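Local coordinates for protein glycoside hydrolase family 12 (Spirochaeta thermophila, PDB 5LU3) that is probably a cellulase, of which this chain is the C-terminal carbohydrate-binding module of family 64, a calcium-binding beta-sandwich domain, at residues D41-D49 with V60-I70. Numbering follows the deposited sequence.
Sequences DLLEINGND and VPPASDGYWYI
Ile45 and Ile70 form a non-hydrogen-bonded antiparallel pair, their CA atoms 4.5 Å apart, where strand 42-45 runs at 162° to strand 68-70 in one sheet of the CBM64 beta sandwich. Beyond it, Asn46 N donates to Tyr69 O, just as the type I' turn from Ile45 to Asn48 begins. At Asn46 a side-chain oxygen takes the place of a backbone acceptor: OD1 accepts from Tyr69 N at 2.9 Å, with the donor 39° above the amide's carbonyl plane. CG lies anti to the carbonyl carbon (chi1 -61°), which carries the amide across to the loop 60-67. There ND2 donates twice, almost straight to Pro61 O (2.8 Å) and less directly to Tyr67 O (3.3 Å), in each case on a lone pair. An alanine in place of Asn46 would remove the amide and would probably leave Pro61 O and Tyr69 N without these partners, leaving Tyr67 O to the backbone N of Ala63 and the loop less firmly tied to the turn. On the sheet face bearing Ile45 and Ile70, the contact becomes apolar. The two isoleucines lie side by side through their CG1 atoms, while Leu43 CD1 meets Ile70 CG2. Strand 80-85 of the other sheet also packs here, through Val81 and Met83. Ile45 CG2, anti to its own N, reaches Val60 CG1 at 3.7 Å and the edge of the Trp68 ring, whose NE1 donates to Val60 O at 2.9 Å.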
loop_
_atom_site.group_PDB
_atom_site.type_symbol
_atom_site.label_atom_id
_atom_site.label_comp_id
_atom_site.label_asym_id
_atom_site.label_seq_id
_atom_site.Cartn_x
_atom_site.Cartn_y
_atom_site.Cartn_z
ATOM N N ASP A 41 -3.387 7.503 9.582
ATOM C CA ASP A 41 -3.817 6.852 10.814
ATOM C C ASP A 41 -3.558 5.356 10.791
ATOM O O ASP A 41 -3.294 4.776 11.813
ATOM C CB ASP A 41 -5.302 7.084 11.065
ATOM C CG ASP A 41 -5.694 8.547 11.040
ATOM O OD1 ASP A 41 -4.919 9.389 11.551
ATOM O OD2 ASP A 41 -6.783 8.843 10.493
ATOM N N LEU A 42 -3.641 4.770 9.609
ATOM C CA LEU A 42 -3.488 3.327 9.425
ATOM C C LEU A 42 -3.117 3.026 7.985
ATOM O O LEU A 42 -3.739 3.558 7.061
ATOM C CB LEU A 42 -4.817 2.600 9.759
ATOM C CG LEU A 42 -4.831 1.079 9.566
ATOM C CD1 LEU A 42 -3.809 0.461 10.479
ATOM C CD2 LEU A 42 -6.224 0.545 9.819
ATOM N N LEU A 43 -2.094 2.175 7.815
ATOM C CA LEU A 43 -1.876 1.488 6.546
ATOM C C LEU A 43 -1.500 0.057 6.860
ATOM O O LEU A 43 -0.417 -0.205 7.353
ATOM C CB LEU A 43 -0.815 2.149 5.694
ATOM C CG LEU A 43 -0.852 1.579 4.264
ATOM C CD1 LEU A 43 -2.019 2.088 3.464
ATOM C CD2 LEU A 43 0.473 1.740 3.578
ATOM N N GLU A 44 -2.444 -0.842 6.636
ATOM C CA GLU A 44 -2.270 -2.247 6.954
ATOM C C GLU A 44 -2.359 -3.041 5.651
ATOM O O GLU A 44 -3.261 -2.771 4.841
ATOM C CB GLU A 44 -3.391 -2.706 7.906
ATOM C CG GLU A 44 -3.143 -3.947 8.679
ATOM C CD GLU A 44 -4.101 -4.027 9.852
ATOM O OE1 GLU A 44 -4.000 -3.216 10.795
ATOM O OE2 GLU A 44 -4.971 -4.884 9.773
ATOM N N ILE A 45 -1.452 -3.993 5.442
ATOM C CA ILE A 45 -1.477 -4.832 4.225
ATOM C C ILE A 45 -1.373 -6.269 4.669
ATOM O O ILE A 45 -0.393 -6.655 5.315
ATOM C CB ILE A 45 -0.377 -4.489 3.233
ATOM C CG1 ILE A 45 -0.344 -2.978 2.935
ATOM C CG2 ILE A 45 -0.571 -5.307 1.958
ATOM C CD1 ILE A 45 0.786 -2.571 2.031
ATOM N N ASN A 46 -2.430 -7.051 4.396
ATOM C CA ASN A 46 -2.476 -8.442 4.837
ATOM C C ASN A 46 -2.188 -8.625 6.318
ATOM O O ASN A 46 -1.487 -9.533 6.724
ATOM C CB ASN A 46 -1.616 -9.329 3.977
ATOM C CG ASN A 46 -2.058 -9.327 2.535
ATOM O OD1 ASN A 46 -3.234 -9.060 2.221
ATOM N ND2 ASN A 46 -1.112 -9.622 1.632
ATOM N N GLY A 47 -2.745 -7.704 7.112
ATOM C CA GLY A 47 -2.571 -7.766 8.559
ATOM C C GLY A 47 -1.272 -7.242 9.115
ATOM O O GLY A 47 -1.058 -7.344 10.333
ATOM N N ASN A 48 -0.438 -6.671 8.255
ATOM C CA ASN A 48 0.827 -6.138 8.683
ATOM C C ASN A 48 0.767 -4.629 8.687
ATOM O O ASN A 48 0.258 -3.993 7.758
ATOM C CB ASN A 48 1.906 -6.601 7.729
ATOM C CG ASN A 48 1.962 -8.088 7.653
ATOM O OD1 ASN A 48 2.449 -8.738 8.572
ATOM N ND2 ASN A 48 1.462 -8.639 6.575
ATOM N N ASP A 49 1.317 -4.068 9.742
ATOM C CA ASP A 49 1.321 -2.615 9.968
ATOM C C ASP A 49 2.494 -1.948 9.253
ATOM O O ASP A 49 3.660 -2.181 9.599
ATOM C CB ASP A 49 1.430 -2.412 11.473
ATOM C CG ASP A 49 1.569 -1.009 11.903
ATOM O OD1 ASP A 49 1.427 -0.083 11.094
ATOM O OD2 ASP A 49 1.783 -0.859 13.123
ATOM N N VAL A 60 6.518 -7.507 1.770
ATOM C CA VAL A 60 5.137 -7.623 2.223
ATOM C C VAL A 60 4.595 -8.971 1.774
ATOM O O VAL A 60 4.424 -9.208 0.558
ATOM C CB VAL A 60 4.252 -6.488 1.674
ATOM C CG1 VAL A 60 2.868 -6.596 2.276
ATOM C CG2 VAL A 60 4.865 -5.120 1.961
ATOM N N PRO A 61 4.298 -9.868 2.727
ATOM C CA PRO A 61 3.777 -11.164 2.303
ATOM C C PRO A 61 2.434 -11.051 1.618
ATOM O O PRO A 61 1.573 -10.286 2.076
ATOM C CB PRO A 61 3.644 -11.934 3.620
ATOM C CG PRO A 61 4.506 -11.203 4.619
ATOM C CD PRO A 61 4.438 -9.779 4.193
ATOM N N PRO A 62 2.246 -11.788 0.513
ATOM C CA PRO A 62 0.921 -11.850 -0.072
ATOM C C PRO A 62 -0.013 -12.657 0.829
ATOM O O PRO A 62 0.420 -13.368 1.725
ATOM C CB PRO A 62 1.156 -12.623 -1.386
ATOM C CG PRO A 62 2.307 -13.498 -1.085
ATOM C CD PRO A 62 3.200 -12.672 -0.188
ATOM N N ALA A 63 -1.295 -12.576 0.550
ATOM C CA ALA A 63 -2.255 -13.495 1.138
ATOM C C ALA A 63 -2.166 -14.816 0.386
ATOM O O ALA A 63 -1.491 -14.945 -0.635
ATOM C CB ALA A 63 -3.650 -12.910 1.063
ATOM N N SER A 64 -2.893 -15.814 0.880
ATOM C CA SER A 64 -2.764 -17.156 0.313
ATOM C C SER A 64 -3.407 -17.310 -1.059
ATOM O O SER A 64 -3.250 -18.352 -1.688
ATOM C CB SER A 64 -3.259 -18.202 1.295
ATOM O OG SER A 64 -4.657 -18.147 1.465
ATOM N N ASP A 65 -4.142 -16.274 -1.515
ATOM C CA ASP A 65 -4.642 -16.201 -2.881
ATOM C C ASP A 65 -3.770 -15.384 -3.822
ATOM O O ASP A 65 -4.157 -15.139 -4.948
ATOM C CB ASP A 65 -6.062 -15.662 -2.909
ATOM C CG ASP A 65 -6.179 -14.212 -2.428
ATOM O OD1 ASP A 65 -5.171 -13.646 -1.939
ATOM O OD2 ASP A 65 -7.295 -13.659 -2.529
ATOM N N GLY A 66 -2.603 -14.948 -3.346
ATOM C CA GLY A 66 -1.688 -14.152 -4.150
ATOM C C GLY A 66 -1.985 -12.656 -4.239
ATOM O O GLY A 66 -1.374 -11.964 -5.017
ATOM N N TYR A 67 -2.940 -12.172 -3.470
ATOM C CA TYR A 67 -3.286 -10.769 -3.450
ATOM C C TYR A 67 -2.752 -10.052 -2.224
ATOM O O TYR A 67 -2.399 -10.641 -1.214
ATOM C CB TYR A 67 -4.822 -10.589 -3.518
ATOM C CG TYR A 67 -5.348 -10.543 -4.931
ATOM C CD1 TYR A 67 -5.446 -11.679 -5.716
ATOM C CD2 TYR A 67 -5.765 -9.352 -5.478
ATOM C CE1 TYR A 67 -5.924 -11.594 -7.026
ATOM C CE2 TYR A 67 -6.226 -9.247 -6.753
ATOM C CZ TYR A 67 -6.303 -10.353 -7.532
ATOM O OH TYR A 67 -6.763 -10.216 -8.830
ATOM N N TRP A 68 -2.721 -8.726 -2.356
ATOM C CA TRP A 68 -2.409 -7.826 -1.258
ATOM C C TRP A 68 -3.659 -7.003 -0.954
ATOM O O TRP A 68 -4.158 -6.290 -1.829
ATOM C CB TRP A 68 -1.192 -6.928 -1.601
ATOM C CG TRP A 68 0.090 -7.705 -1.648
ATOM C CD1 TRP A 68 0.978 -7.853 -0.643
ATOM C CD2 TRP A 68 0.597 -8.455 -2.742
ATOM N NE1 TRP A 68 2.029 -8.637 -1.034
ATOM C CE2 TRP A 68 1.808 -9.037 -2.327
ATOM C CE3 TRP A 68 0.150 -8.691 -4.034
ATOM C CZ2 TRP A 68 2.580 -9.844 -3.174
ATOM C CZ3 TRP A 68 0.918 -9.494 -4.869
ATOM C CH2 TRP A 68 2.113 -10.053 -4.431
ATOM N N TYR A 69 -4.137 -7.123 0.286
ATOM C CA TYR A 69 -5.344 -6.463 0.779
ATOM C C TYR A 69 -4.936 -5.316 1.687
ATOM O O TYR A 69 -4.306 -5.530 2.724
ATOM C CB TYR A 69 -6.195 -7.487 1.552
ATOM C CG TYR A 69 -6.752 -8.554 0.642
ATOM C CD1 TYR A 69 -7.976 -8.385 -0.003
ATOM C CD2 TYR A 69 -6.067 -9.735 0.413
ATOM C CE1 TYR A 69 -8.468 -9.336 -0.859
ATOM C CE2 TYR A 69 -6.561 -10.696 -0.485
ATOM C CZ TYR A 69 -7.782 -10.499 -1.096
ATOM O OH TYR A 69 -8.321 -11.434 -1.977
ATOM N N ILE A 70 -5.270 -4.104 1.249
ATOM C CA ILE A 70 -4.767 -2.863 1.847
ATOM C C ILE A 70 -5.902 -2.104 2.502
ATOM O O ILE A 70 -6.930 -1.858 1.870
ATOM C CB ILE A 70 -4.146 -1.992 0.745
ATOM C CG1 ILE A 70 -3.059 -2.751 -0.022
ATOM C CG2 ILE A 70 -3.609 -0.696 1.335
ATOM C CD1 ILE A 70 -3.084 -2.506 -1.491
#